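Local coordinates for protein iron transport multicopper oxidase FET3 (Saccharomyces cerevisiae, PDB 1ZPU) that oxidises ferrous to ferric iron with dioxygen, using four copper ions, for high-affinity iron uptake in yeast, and also has cuprous oxidase activity, at residues W7-D12 with N50-T55; S21-T26 with H144-D149; S126-Y131 with G217-K222; M210-I215 with Y236-H241. All coordinates share one frame; numbering follows the deposited sequence.

Contact 1: W7-D12 with N50-T55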
loop_
_atom_site.group_PDB
_atom_site.type_symbol
_atom_site.label_atom_id
_atom_site.label_comp_id
_atom_site.label_asym_id
_atom_site.label_seq_id
_atom_site.Cartn_x
_atom_site.Cartn_y
_atom_site.Cartn_z
ATOM N N TRP A 7 20.210 -9.239 -0.903
ATOM C CA TRP A 7 19.286 -9.754 0.105
ATOM C C TRP A 7 18.693 -11.099 -0.239
ATOM O O TRP A 7 18.204 -11.310 -1.348
ATOM C CB TRP A 7 18.128 -8.806 0.310
ATOM C CG TRP A 7 18.485 -7.474 0.799
ATOM C CD1 TRP A 7 19.619 -7.111 1.442
ATOM C CD2 TRP A 7 17.667 -6.314 0.726
ATOM N NE1 TRP A 7 19.572 -5.781 1.754
ATOM C CE2 TRP A 7 18.380 -5.267 1.320
ATOM C CE3 TRP A 7 16.393 -6.055 0.204
ATOM C CZ2 TRP A 7 17.866 -3.969 1.411
ATOM C CZ3 TRP A 7 15.880 -4.761 0.290
ATOM C CH2 TRP A 7 16.614 -3.740 0.896
ATOM N N THR A 8 18.708 -11.989 0.748
ATOM C CA THR A 8 18.154 -13.332 0.612
ATOM C C THR A 8 17.064 -13.578 1.654
ATOM O O THR A 8 17.289 -13.417 2.864
ATOM C CB THR A 8 19.247 -14.405 0.762
ATOM O OG1 THR A 8 20.258 -14.182 -0.224
ATOM C CG2 THR A 8 18.653 -15.783 0.600
ATOM N N THR A 9 15.886 -13.962 1.166
ATOM C CA THR A 9 14.758 -14.299 2.022
ATOM C C THR A 9 15.015 -15.589 2.771
ATOM O O THR A 9 15.715 -16.486 2.279
ATOM C CB THR A 9 13.454 -14.499 1.235
ATOM O OG1 THR A 9 13.652 -15.506 0.243
ATOM C CG2 THR A 9 13.000 -13.214 0.569
ATOM N N GLY A 10 14.443 -15.676 3.967
ATOM C CA GLY A 10 14.544 -16.873 4.785
ATOM C C GLY A 10 13.533 -16.878 5.902
ATOM O O GLY A 10 12.803 -15.914 6.085
ATOM N N TRP A 11 13.493 -17.970 6.653
ATOM C CA TRP A 11 12.614 -18.096 7.808
ATOM C C TRP A 11 13.420 -18.307 9.076
ATOM O O TRP A 11 14.333 -19.127 9.106
ATOM C CB TRP A 11 11.648 -19.265 7.629
ATOM C CG TRP A 11 10.578 -19.044 6.609
ATOM C CD1 TRP A 11 10.555 -19.513 5.331
ATOM C CD2 TRP A 11 9.368 -18.291 6.783
ATOM N NE1 TRP A 11 9.413 -19.108 4.691
ATOM C CE2 TRP A 11 8.662 -18.352 5.557
ATOM C CE3 TRP A 11 8.811 -17.572 7.855
ATOM C CZ2 TRP A 11 7.418 -17.716 5.366
ATOM C CZ3 TRP A 11 7.574 -16.940 7.665
ATOM C CH2 TRP A 11 6.891 -17.025 6.425
ATOM N N ASP A 12 13.081 -17.565 10.119
ATOM C CA ASP A 12 13.666 -17.758 11.437
ATOM C C ASP A 12 12.658 -17.390 12.499
ATOM O O ASP A 12 11.754 -16.590 12.249
ATOM C CB ASP A 12 14.919 -16.906 11.596
ATOM C CG ASP A 12 16.160 -17.617 11.093
ATOM O OD1 ASP A 12 16.759 -18.375 11.901
ATOM O OD2 ASP A 12 16.523 -17.434 9.892
ATOM N N ASN A 50 15.338 -15.515 -3.656
ATOM C CA ASN A 50 14.365 -16.338 -2.964
ATOM C C ASN A 50 15.034 -17.553 -2.327
ATOM O O ASN A 50 15.376 -18.515 -3.013
ATOM C CB ASN A 50 13.272 -16.793 -3.938
ATOM C CG ASN A 50 12.108 -17.449 -3.235
ATOM O OD1 ASN A 50 12.157 -17.693 -2.031
ATOM N ND2 ASN A 50 11.046 -17.726 -3.977
ATOM N N GLY A 51 15.221 -17.497 -1.012
ATOM C CA GLY A 51 15.817 -18.606 -0.272
ATOM C C GLY A 51 14.792 -19.392 0.520
ATOM O O GLY A 51 15.149 -20.221 1.356
ATOM N N MET A 52 13.515 -19.112 0.264
ATOM C CA MET A 52 12.410 -19.828 0.907
ATOM C C MET A 52 12.130 -21.108 0.144
ATOM O O MET A 52 12.288 -21.149 -1.075
ATOM C CB MET A 52 11.154 -18.961 0.972
ATOM C CG MET A 52 11.151 -18.005 2.107
ATOM S SD MET A 52 10.068 -16.575 1.813
ATOM C CE MET A 52 10.362 -16.272 0.061
ATOM N N ASN A 53 11.707 -22.143 0.860
ATOM C CA ASN A 53 11.704 -23.500 0.299
ATOM C C ASN A 53 10.583 -23.821 -0.693
ATOM O O ASN A 53 10.702 -24.732 -1.509
ATOM C CB ASN A 53 11.658 -24.526 1.432
ATOM C CG ASN A 53 12.340 -25.812 1.064
ATOM O OD1 ASN A 53 13.542 -25.826 0.790
ATOM N ND2 ASN A 53 11.584 -26.911 1.052
ATOM N N ASN A 54 9.498 -23.059 -0.621
ATOM C CA ASN A 54 8.235 -23.500 -1.202
ATOM C C ASN A 54 7.331 -22.354 -1.696
ATOM O O ASN A 54 6.355 -22.608 -2.393
ATOM C CB ASN A 54 7.503 -24.329 -0.143
ATOM C CG ASN A 54 7.269 -23.525 1.173
ATOM O OD1 ASN A 54 7.975 -22.523 1.478
ATOM N ND2 ASN A 54 6.268 -23.966 1.948
ATOM N N THR A 55 7.649 -21.111 -1.338
ATOM C CA THR A 55 6.884 -19.961 -1.815
ATOM C C THR A 55 7.592 -19.250 -2.970
ATOM O O THR A 55 8.809 -19.382 -3.135
ATOM C CB THR A 55 6.691 -18.931 -0.694
ATOM O OG1 THR A 55 7.015 -19.525 0.570
ATOM C CG2 THR A 55 5.255 -18.407 -0.683
#
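Thr9 holds Gly51 by a hydrogen bond between W7-D12 and N50-T55: Gly51 N donates to Thr9 OG1 at 2.8 Å and an N-H...O angle of 153°. The Thr9 side chain starts toward the loop, and its OG1, between backbone N and carbonyl carbon (chi1 57°), meets the loop amide. Glycine suits position 51, since without a side chain its CA settles 5.0 Å from Thr9 CA, beside the methyl CG2 of Thr8. Met52 comes next. Its flexible chain, bent at the sulfur, crosses Thr9 at about a right angle, bringing CE to 3.8 Å from Thr9 CB. SD itself lies 4.6 Å from the centroid of the Trp11 five-membered ring, an oblique Met-aromatic contact, and Met52 CG packs 3.6 Å from Trp11 CD1.

Behind this shell, Asn50 shapes the loop. Its OD1 accepts from Met52 N at 3.0 Å, forming an Asx turn, while ND2 binds the carbonyls of Thr55 and of Ile83. Thr9 OG1 also has a weak hydrogen bond with Thr49 O. One hydroxyl thus meets both the end of strand 43-49 and the loop, probably helping to set where the loop departs, while the thioether packs against strand 2-14 without needing a polar partner.

Contact 2: S21-T26 with H144-D149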
loop_
_atom_site.group_PDB
_atom_site.type_symbol
_atom_site.label_atom_id
_atom_site.label_comp_id
_atom_site.label_asym_id
_atom_site.label_seq_id
_atom_site.Cartn_x
_atom_site.Cartn_y
_atom_site.Cartn_z
ATOM N N SER A 21 7.012 -16.852 20.194
ATOM C CA SER A 21 8.108 -17.131 19.277
ATOM C C SER A 21 7.515 -17.831 18.064
ATOM O O SER A 21 6.757 -18.782 18.178
ATOM C CB SER A 21 9.249 -17.927 19.908
ATOM O OG SER A 21 10.496 -17.445 19.405
ATOM N N ARG A 22 7.868 -17.329 16.897
ATOM C CA ARG A 22 7.081 -17.538 15.720
ATOM C C ARG A 22 7.997 -17.276 14.523
ATOM O O ARG A 22 8.834 -16.367 14.577
ATOM C CB ARG A 22 5.957 -16.516 15.807
ATOM C CG ARG A 22 5.041 -16.457 14.660
ATOM C CD ARG A 22 4.861 -15.036 14.247
ATOM N NE ARG A 22 5.163 -14.934 12.824
ATOM C CZ ARG A 22 4.329 -14.463 11.914
ATOM N NH1 ARG A 22 3.139 -13.988 12.269
ATOM N NH2 ARG A 22 4.698 -14.428 10.648
ATOM N N PRO A 23 7.889 -18.080 13.455
ATOM C CA PRO A 23 8.749 -17.826 12.299
ATOM C C PRO A 23 8.399 -16.517 11.602
ATOM O O PRO A 23 7.231 -16.227 11.375
ATOM C CB PRO A 23 8.482 -19.023 11.359
ATOM C CG PRO A 23 7.785 -20.017 12.173
ATOM C CD PRO A 23 7.040 -19.260 13.248
ATOM N N VAL A 24 9.422 -15.741 11.270
ATOM C CA VAL A 24 9.258 -14.519 10.502
ATOM C C VAL A 24 10.179 -14.566 9.281
ATOM O O VAL A 24 11.131 -15.366 9.258
ATOM C CB VAL A 24 9.530 -13.256 11.379
ATOM C CG1 VAL A 24 8.554 -13.180 12.535
ATOM C CG2 VAL A 24 10.939 -13.256 11.918
ATOM N N ILE A 25 9.896 -13.733 8.270
ATOM C CA ILE A 25 10.739 -13.681 7.063
ATOM C C ILE A 25 11.984 -12.805 7.262
ATOM O O ILE A 25 11.888 -11.591 7.460
ATOM C CB ILE A 25 9.977 -13.236 5.798
ATOM C CG1 ILE A 25 8.609 -13.915 5.719
ATOM C CG2 ILE A 25 10.782 -13.603 4.551
ATOM C CD1 ILE A 25 7.848 -13.665 4.427
ATOM N N THR A 26 13.150 -13.433 7.195
ATOM C CA THR A 26 14.399 -12.741 7.440
ATOM C C THR A 26 15.066 -12.237 6.165
ATOM O O THR A 26 14.785 -12.726 5.084
ATOM C CB THR A 26 15.355 -13.654 8.204
ATOM O OG1 THR A 26 15.435 -14.916 7.540
ATOM C CG2 THR A 26 14.830 -13.869 9.613
ATOM N N HIS A 144 -0.126 -14.138 15.216
ATOM C CA HIS A 144 0.628 -15.235 15.814
ATOM C C HIS A 144 0.752 -16.428 14.896
ATOM O O HIS A 144 1.539 -17.327 15.143
ATOM C CB HIS A 144 -0.057 -15.663 17.094
ATOM C CG HIS A 144 0.240 -14.762 18.241
ATOM N ND1 HIS A 144 0.065 -15.145 19.556
ATOM C CD2 HIS A 144 0.751 -13.510 18.271
ATOM C CE1 HIS A 144 0.435 -14.153 20.345
ATOM N NE2 HIS A 144 0.850 -13.151 19.589
ATOM N N ASP A 145 -0.057 -16.449 13.849
ATOM C CA ASP A 145 0.032 -17.476 12.846
ATOM C C ASP A 145 0.487 -16.850 11.540
ATOM O O ASP A 145 0.172 -15.698 11.255
ATOM C CB ASP A 145 -1.325 -18.156 12.668
ATOM C CG ASP A 145 -1.797 -18.875 13.937
ATOM O OD1 ASP A 145 -1.541 -20.107 14.088
ATOM O OD2 ASP A 145 -2.426 -18.200 14.785
ATOM N N LEU A 146 1.226 -17.617 10.750
ATOM C CA LEU A 146 1.669 -17.190 9.429
ATOM C C LEU A 146 0.486 -17.024 8.494
ATOM O O LEU A 146 -0.544 -17.675 8.648
ATOM C CB LEU A 146 2.620 -18.215 8.830
ATOM C CG LEU A 146 3.936 -18.518 9.537
ATOM C CD1 LEU A 146 3.737 -19.549 10.657
ATOM C CD2 LEU A 146 4.858 -19.070 8.495
ATOM N N VAL A 147 0.644 -16.153 7.507
ATOM C CA VAL A 147 -0.429 -15.877 6.573
ATOM C C VAL A 147 -0.842 -17.128 5.800
ATOM O O VAL A 147 -2.026 -17.385 5.633
ATOM C CB VAL A 147 -0.064 -14.716 5.687
ATOM C CG1 VAL A 147 -1.178 -14.400 4.742
ATOM C CG2 VAL A 147 0.171 -13.543 6.555
ATOM N N THR A 148 0.131 -17.925 5.384
ATOM C CA THR A 148 -0.147 -19.181 4.704
ATOM C C THR A 148 -1.202 -20.023 5.427
ATOM O O THR A 148 -2.136 -20.535 4.786
ATOM C CB THR A 148 1.170 -19.948 4.421
ATOM O OG1 THR A 148 1.651 -19.555 3.127
ATOM C CG2 THR A 148 0.994 -21.485 4.474
ATOM N N ASP A 149 -1.068 -20.123 6.753
ATOM C CA ASP A 149 -2.001 -20.886 7.587
ATOM C C ASP A 149 -3.380 -20.240 7.764
ATOM O O ASP A 149 -4.414 -20.928 7.689
ATOM C CB ASP A 149 -1.347 -21.214 8.920
ATOM C CG ASP A 149 -0.236 -22.232 8.767
ATOM O OD1 ASP A 149 -0.352 -23.087 7.857
ATOM O OD2 ASP A 149 0.749 -22.186 9.535
#
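Arg22 reaches from the edge strand 22-27 of the first cupredoxin (plastocyanin-like) domain to the loop His144-Leu146 of the second, where helix 147-154 begins, so the contact is part of a domain interface in this multicopper oxidase. CB starts toward that loop, and CG, anti to the backbone N (chi1 176°), comes 3.6 Å from His144 O. CD passes the same carbonyl, and bends at chi2 and chi3 turn the chain back over its own strand. NE then donates to Pro23 O at 2.8 Å; that oxygen lies nearly in the guanidinium plane, although NE stands above the plane of the carbonyl. At the tip the two amino groups part. NH1 passes 3.6 Å from Asp145 O and is hydrogen-bonded to Tyr143 O. NH2 keeps a weak bond to Pro23 O and forms a salt bridge with Asp114. Arginine suits this place because its several N-H groups can serve carbonyls and a carboxylate together.

Leu146, at the N-cap position, covers one guanidinium face, its N 4.2 Å above the plane and offset toward the rim. Asp114 also accepts from Val147 N, joining the arginine to the start of the helix. The His144 side chain starts away from Arg22; its NE2 bonds Asp17, and the residue touches a glycan mannose. Where strand and leucine meet directly, Pro23 CD touches Leu146 CD1 at 4.2 Å.

Contact 3: S126-Y131 with G217-K222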
loop_
_atom_site.group_PDB
_atom_site.type_symbol
_atom_site.label_atom_id
_atom_site.label_comp_id
_atom_site.label_asym_id
_atom_site.label_seq_id
_atom_site.Cartn_x
_atom_site.Cartn_y
_atom_site.Cartn_z
ATOM N N SER A 126 15.713 20.569 -0.903
ATOM C CA SER A 126 14.740 21.659 -0.905
ATOM C C SER A 126 13.482 21.348 -0.080
ATOM O O SER A 126 12.372 21.744 -0.453
ATOM C CB SER A 126 14.364 22.012 -2.350
ATOM O OG SER A 126 13.868 20.866 -3.027
ATOM N N PHE A 127 13.656 20.636 1.033
ATOM C CA PHE A 127 12.560 20.438 1.981
ATOM C C PHE A 127 12.359 21.745 2.734
ATOM O O PHE A 127 13.309 22.264 3.309
ATOM C CB PHE A 127 12.853 19.295 2.956
ATOM C CG PHE A 127 11.725 19.020 3.916
ATOM C CD1 PHE A 127 10.580 18.336 3.491
ATOM C CD2 PHE A 127 11.805 19.443 5.244
ATOM C CE1 PHE A 127 9.533 18.094 4.371
ATOM C CE2 PHE A 127 10.766 19.202 6.135
ATOM C CZ PHE A 127 9.628 18.527 5.703
ATOM N N PRO A 128 11.121 22.279 2.735
ATOM C CA PRO A 128 10.852 23.648 3.193
ATOM C C PRO A 128 11.025 23.911 4.691
ATOM O O PRO A 128 11.248 25.051 5.072
ATOM C CB PRO A 128 9.383 23.869 2.805
ATOM C CG PRO A 128 9.060 22.775 1.843
ATOM C CD PRO A 128 9.881 21.620 2.297
ATOM N N TYR A 129 10.940 22.882 5.529
ATOM C CA TYR A 129 10.916 23.093 6.978
ATOM C C TYR A 129 12.189 22.668 7.696
ATOM O O TYR A 129 12.899 21.767 7.258
ATOM C CB TYR A 129 9.693 22.412 7.610
ATOM C CG TYR A 129 8.420 22.607 6.822
ATOM C CD1 TYR A 129 7.834 21.539 6.151
ATOM C CD2 TYR A 129 7.820 23.862 6.715
ATOM C CE1 TYR A 129 6.673 21.704 5.413
ATOM C CE2 TYR A 129 6.656 24.040 5.981
ATOM C CZ TYR A 129 6.090 22.954 5.332
ATOM O OH TYR A 129 4.940 23.097 4.597
ATOM N N ASP A 130 12.456 23.343 8.810
ATOM C CA ASP A 130 13.623 23.081 9.646
ATOM C C ASP A 130 13.313 22.063 10.718
ATOM O O ASP A 130 12.204 22.044 11.267
ATOM C CB ASP A 130 14.073 24.356 10.345
ATOM C CG ASP A 130 14.848 25.281 9.436
ATOM O OD1 ASP A 130 15.019 24.944 8.239
ATOM O OD2 ASP A 130 15.291 26.352 9.922
ATOM N N TYR A 131 14.305 21.230 11.023
ATOM C CA TYR A 131 14.231 20.289 12.129
ATOM C C TYR A 131 15.639 19.934 12.601
ATOM O O TYR A 131 16.604 20.031 11.838
ATOM C CB TYR A 131 13.456 19.036 11.730
ATOM C CG TYR A 131 14.023 18.354 10.517
ATOM C CD1 TYR A 131 15.083 17.445 10.630
ATOM C CD2 TYR A 131 13.511 18.620 9.249
ATOM C CE1 TYR A 131 15.616 16.819 9.508
ATOM C CE2 TYR A 131 14.031 17.993 8.121
ATOM C CZ TYR A 131 15.082 17.097 8.260
ATOM O OH TYR A 131 15.601 16.490 7.143
ATOM N N GLY A 217 4.860 10.973 0.447
ATOM C CA GLY A 217 5.866 11.609 -0.423
ATOM C C GLY A 217 5.560 13.022 -0.910
ATOM O O GLY A 217 6.419 13.665 -1.522
ATOM N N ILE A 218 4.350 13.512 -0.638
ATOM C CA ILE A 218 3.908 14.860 -1.058
ATOM C C ILE A 218 4.024 15.869 0.101
ATOM O O ILE A 218 3.262 15.792 1.074
ATOM C CB ILE A 218 2.433 14.814 -1.579
ATOM C CG1 ILE A 218 2.288 13.881 -2.802
ATOM C CG2 ILE A 218 1.854 16.215 -1.833
ATOM C CD1 ILE A 218 3.132 14.231 -4.038
ATOM N N THR A 219 4.978 16.798 0.010
ATOM C CA THR A 219 5.137 17.840 1.041
ATOM C C THR A 219 3.884 18.708 1.153
ATOM O O THR A 219 3.303 19.142 0.150
ATOM C CB THR A 219 6.351 18.792 0.800
ATOM O OG1 THR A 219 7.550 18.040 0.621
ATOM C CG2 THR A 219 6.546 19.737 1.982
ATOM N N THR A 220 3.491 18.981 2.388
ATOM C CA THR A 220 2.265 19.705 2.648
ATOM C C THR A 220 2.527 21.030 3.392
ATOM O O THR A 220 3.617 21.240 3.929
ATOM C CB THR A 220 1.229 18.770 3.371
ATOM O OG1 THR A 220 -0.060 19.396 3.389
ATOM C CG2 THR A 220 1.631 18.462 4.787
ATOM N N GLU A 221 1.545 21.931 3.384
ATOM C CA GLU A 221 1.556 23.096 4.277
ATOM C C GLU A 221 1.308 22.589 5.683
ATOM O O GLU A 221 0.513 21.658 5.884
ATOM C CB GLU A 221 0.443 24.091 3.933
ATOM C CG GLU A 221 0.430 24.611 2.491
ATOM C CD GLU A 221 1.408 25.761 2.228
ATOM O OE1 GLU A 221 2.208 26.120 3.130
ATOM O OE2 GLU A 221 1.369 26.303 1.098
ATOM N N LYS A 222 1.976 23.204 6.653
ATOM C CA LYS A 222 1.854 22.826 8.065
ATOM C C LYS A 222 0.387 22.702 8.501
ATOM O O LYS A 222 -0.364 23.672 8.400
ATOM C CB LYS A 222 2.535 23.893 8.935
ATOM C CG LYS A 222 3.980 24.169 8.594
ATOM C CD LYS A 222 4.681 24.755 9.791
ATOM C CE LYS A 222 6.182 24.744 9.595
ATOM N NZ LYS A 222 6.911 24.728 10.891
#
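Phe127 begins the contact from the loop S126-Y131: with CG anti to the backbone N (chi1 -178°), its ring reaches Thr219, CE1 lying 4.2 Å from Thr219 CG2. Pro128 meets that methyl tip to tip, its CD at 3.8 Å from Thr219 CG2. The same CD lies over the rim of one face of the Phe127 ring, while Pro128 CB stands over the centre of the Tyr129 ring, so the proline packs against both aromatics. Threonine suits the strand because its small methyl CG2 can touch Phe127, Pro128 and Tyr129 at once.

Tyr129 has the largest share of the contact. Its ring slides past Thr219, CE1 being 4.0 Å from Thr219 CG2, and OH donates to Thr220 O, which lies at the ring edge near its plane; the modelled separation is too short to be trusted in detail. Lys222 runs past the ring in the opposite direction, extended beyond CG, with CG 3.7 Å from Tyr129 CE2. Its aliphatic length supplies the packing, and the residue also touches a glycan sugar. The arrangement is that of an interdomain linker in a multicopper oxidase: between strands 117-123 and 133-142, the chain passes the outermost strand, 218-225, of a sheet in the second cupredoxin domain.

Contact 4: M210-I215 with Y236-H241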
loop_
_atom_site.group_PDB
_atom_site.type_symbol
_atom_site.label_atom_id
_atom_site.label_comp_id
_atom_site.label_asym_id
_atom_site.label_seq_id
_atom_site.Cartn_x
_atom_site.Cartn_y
_atom_site.Cartn_z
ATOM N N MET A 210 1.147 17.614 16.830
ATOM C CA MET A 210 1.872 17.139 15.649
ATOM C C MET A 210 1.597 18.025 14.454
ATOM O O MET A 210 0.438 18.321 14.144
ATOM C CB MET A 210 1.480 15.712 15.320
ATOM C CG MET A 210 1.846 14.747 16.390
ATOM S SD MET A 210 1.384 13.077 15.983
ATOM C CE MET A 210 -0.394 13.183 15.821
ATOM N N THR A 211 2.666 18.458 13.791
ATOM C CA THR A 211 2.538 19.316 12.616
ATOM C C THR A 211 2.800 18.514 11.359
ATOM O O THR A 211 3.937 18.144 11.069
ATOM C CB THR A 211 3.496 20.493 12.663
ATOM O OG1 THR A 211 3.432 21.096 13.963
ATOM C CG2 THR A 211 3.113 21.516 11.599
ATOM N N VAL A 212 1.739 18.236 10.615
ATOM C CA VAL A 212 1.853 17.395 9.430
ATOM C C VAL A 212 2.542 18.190 8.336
ATOM O O VAL A 212 2.116 19.293 8.003
ATOM C CB VAL A 212 0.480 16.798 8.992
ATOM C CG1 VAL A 212 0.603 16.021 7.718
ATOM C CG2 VAL A 212 -0.043 15.885 10.067
ATOM N N VAL A 213 3.637 17.638 7.814
ATOM C CA VAL A 213 4.419 18.306 6.767
ATOM C C VAL A 213 4.583 17.493 5.484
ATOM O O VAL A 213 5.099 18.006 4.498
ATOM C CB VAL A 213 5.804 18.778 7.255
ATOM C CG1 VAL A 213 5.648 19.777 8.362
ATOM C CG2 VAL A 213 6.665 17.611 7.683
ATOM N N GLU A 214 4.129 16.243 5.493
ATOM C CA GLU A 214 4.177 15.408 4.303
ATOM C C GLU A 214 3.194 14.247 4.429
ATOM O O GLU A 214 3.055 13.643 5.502
ATOM C CB GLU A 214 5.601 14.877 4.086
ATOM C CG GLU A 214 5.800 14.098 2.785
ATOM C CD GLU A 214 6.652 12.825 2.960
ATOM O OE1 GLU A 214 7.891 12.968 3.123
ATOM O OE2 GLU A 214 6.085 11.693 2.925
ATOM N N ILE A 215 2.502 13.938 3.336
ATOM C CA ILE A 215 1.796 12.655 3.228
ATOM C C ILE A 215 2.197 11.933 1.941
ATOM O O ILE A 215 2.303 12.558 0.883
ATOM C CB ILE A 215 0.250 12.803 3.313
ATOM C CG1 ILE A 215 -0.282 13.751 2.232
ATOM C CG2 ILE A 215 -0.176 13.235 4.707
ATOM C CD1 ILE A 215 -1.757 13.652 2.018
ATOM N N TYR A 236 2.412 9.512 7.156
ATOM C CA TYR A 236 2.346 10.910 7.569
ATOM C C TYR A 236 3.693 11.233 8.145
ATOM O O TYR A 236 4.163 10.541 9.033
ATOM C CB TYR A 236 1.251 11.187 8.615
ATOM C CG TYR A 236 -0.172 11.129 8.108
ATOM C CD1 TYR A 236 -0.972 12.272 8.037
ATOM C CD2 TYR A 236 -0.727 9.915 7.702
ATOM C CE1 TYR A 236 -2.299 12.191 7.551
ATOM C CE2 TYR A 236 -2.024 9.818 7.229
ATOM C CZ TYR A 236 -2.805 10.943 7.151
ATOM O OH TYR A 236 -4.077 10.766 6.671
ATOM N N THR A 237 4.330 12.266 7.612
ATOM C CA THR A 237 5.532 12.829 8.217
ATOM C C THR A 237 5.147 14.090 8.991
ATOM O O THR A 237 4.411 14.953 8.502
ATOM C CB THR A 237 6.612 13.155 7.177
ATOM O OG1 THR A 237 6.903 11.985 6.402
ATOM C CG2 THR A 237 7.879 13.633 7.865
ATOM N N VAL A 238 5.680 14.188 10.200
ATOM C CA VAL A 238 5.153 15.076 11.211
ATOM C C VAL A 238 6.312 15.723 11.970
ATOM O O VAL A 238 7.307 15.057 12.310
ATOM C CB VAL A 238 4.222 14.238 12.142
ATOM C CG1 VAL A 238 4.407 14.560 13.597
ATOM C CG2 VAL A 238 2.766 14.356 11.707
ATOM N N LEU A 239 6.202 17.029 12.196
ATOM C CA LEU A 239 7.116 17.740 13.071
ATOM C C LEU A 239 6.590 17.662 14.501
ATOM O O LEU A 239 5.392 17.835 14.729
ATOM C CB LEU A 239 7.224 19.213 12.644
ATOM C CG LEU A 239 7.970 19.641 11.376
ATOM C CD1 LEU A 239 7.587 21.053 11.003
ATOM C CD2 LEU A 239 9.470 19.548 11.553
ATOM N N VAL A 240 7.487 17.400 15.450
ATOM C CA VAL A 240 7.151 17.363 16.870
ATOM C C VAL A 240 8.204 18.151 17.624
ATOM O O VAL A 240 9.398 17.862 17.505
ATOM C CB VAL A 240 7.099 15.911 17.409
ATOM C CG1 VAL A 240 7.002 15.893 18.919
ATOM C CG2 VAL A 240 5.916 15.162 16.811
ATOM N N HIS A 241 7.772 19.157 18.379
ATOM C CA HIS A 241 8.708 19.940 19.167
ATOM C C HIS A 241 8.574 19.585 20.643
ATOM O O HIS A 241 7.479 19.664 21.222
ATOM C CB HIS A 241 8.538 21.447 18.921
ATOM C CG HIS A 241 9.662 22.284 19.476
ATOM N ND1 HIS A 241 10.947 22.247 18.971
ATOM C CD2 HIS A 241 9.684 23.194 20.481
ATOM C CE1 HIS A 241 11.713 23.084 19.648
ATOM N NE2 HIS A 241 10.970 23.677 20.565
#
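Thr211 and Leu239 form an antiparallel hydrogen-bonded pair between strands whose N-to-C directions differ by 140°, Thr211 N donating to Leu239 O at 2.9 Å and Leu239 N returning a bond to Thr211 O. Val212 and Val238 follow as a non-hydrogen-bonded pair. The register then slips by one residue: Val213 N and Glu214 N both donate to Thr237 O, at 2.9 Å and 3.3 Å respectively, and Thr237 N closes the pair by donating to Glu214 O. This is a classic beta bulge, with the backbone of Val213 turned (psi -6°), as is usual at its first position.

On the face shared by Val212, Val238, Ile215 and Tyr236, Ile215 CG2 lies 3.9 Å from the centroid of the Tyr236 ring and 25° off its normal, a CH-pi contact offset toward the rim. The two side chains run alongside, pointing the same way, and Tyr236 OH bonds Arg436. Val212 CG2 meets Val238 CG2 at 3.6 Å, branched residues that suit an extended strand. The two strands are inner neighbours in the six-stranded sheet of the second cupredoxin domain, with strand 187-194 next to 235-241 and strand 218-225 next to 210-215.

At the bulge Val213 puts CG1 3.5 Å from Leu239 CD1, crossing the leucine at about a right angle. On the face of Thr211, Leu239, Glu214 and Thr237, Glu214 sets CB 3.7 Å from Thr237 CB. Both polar ends are buried and supplied from outside: Glu214 OE2 takes the N-H of Gly217 and OE1 a weak bond from Thr101 N, whereas Thr237 OG1 is hydrogen-bonded to Thr101 OG1.

Overall arrangement
From the N terminus, strand 2-14 reaches contact 1, which closes a loop when the chain comes back at 50-55. Before it does, strand 22-27, the neighbour of 2-14 in the same sheet, opens contact 2, so the two cross; Asp12 O and Gly10 O probably accept from Val24 N and Thr26 N. Contact 2 closes only at 144-149, in the second domain, tying that domain to the first. The linker 126-131 has opened contact 3, which crosses contact 2 and closes on 217-222. Contact 4 opens at 210-215, before that closure, crosses contact 3 and closes at 236-241, within the same sheet; Thr220 N probably bonds Val213 O. Contacts 1 and 3 have centres about 38 Å apart.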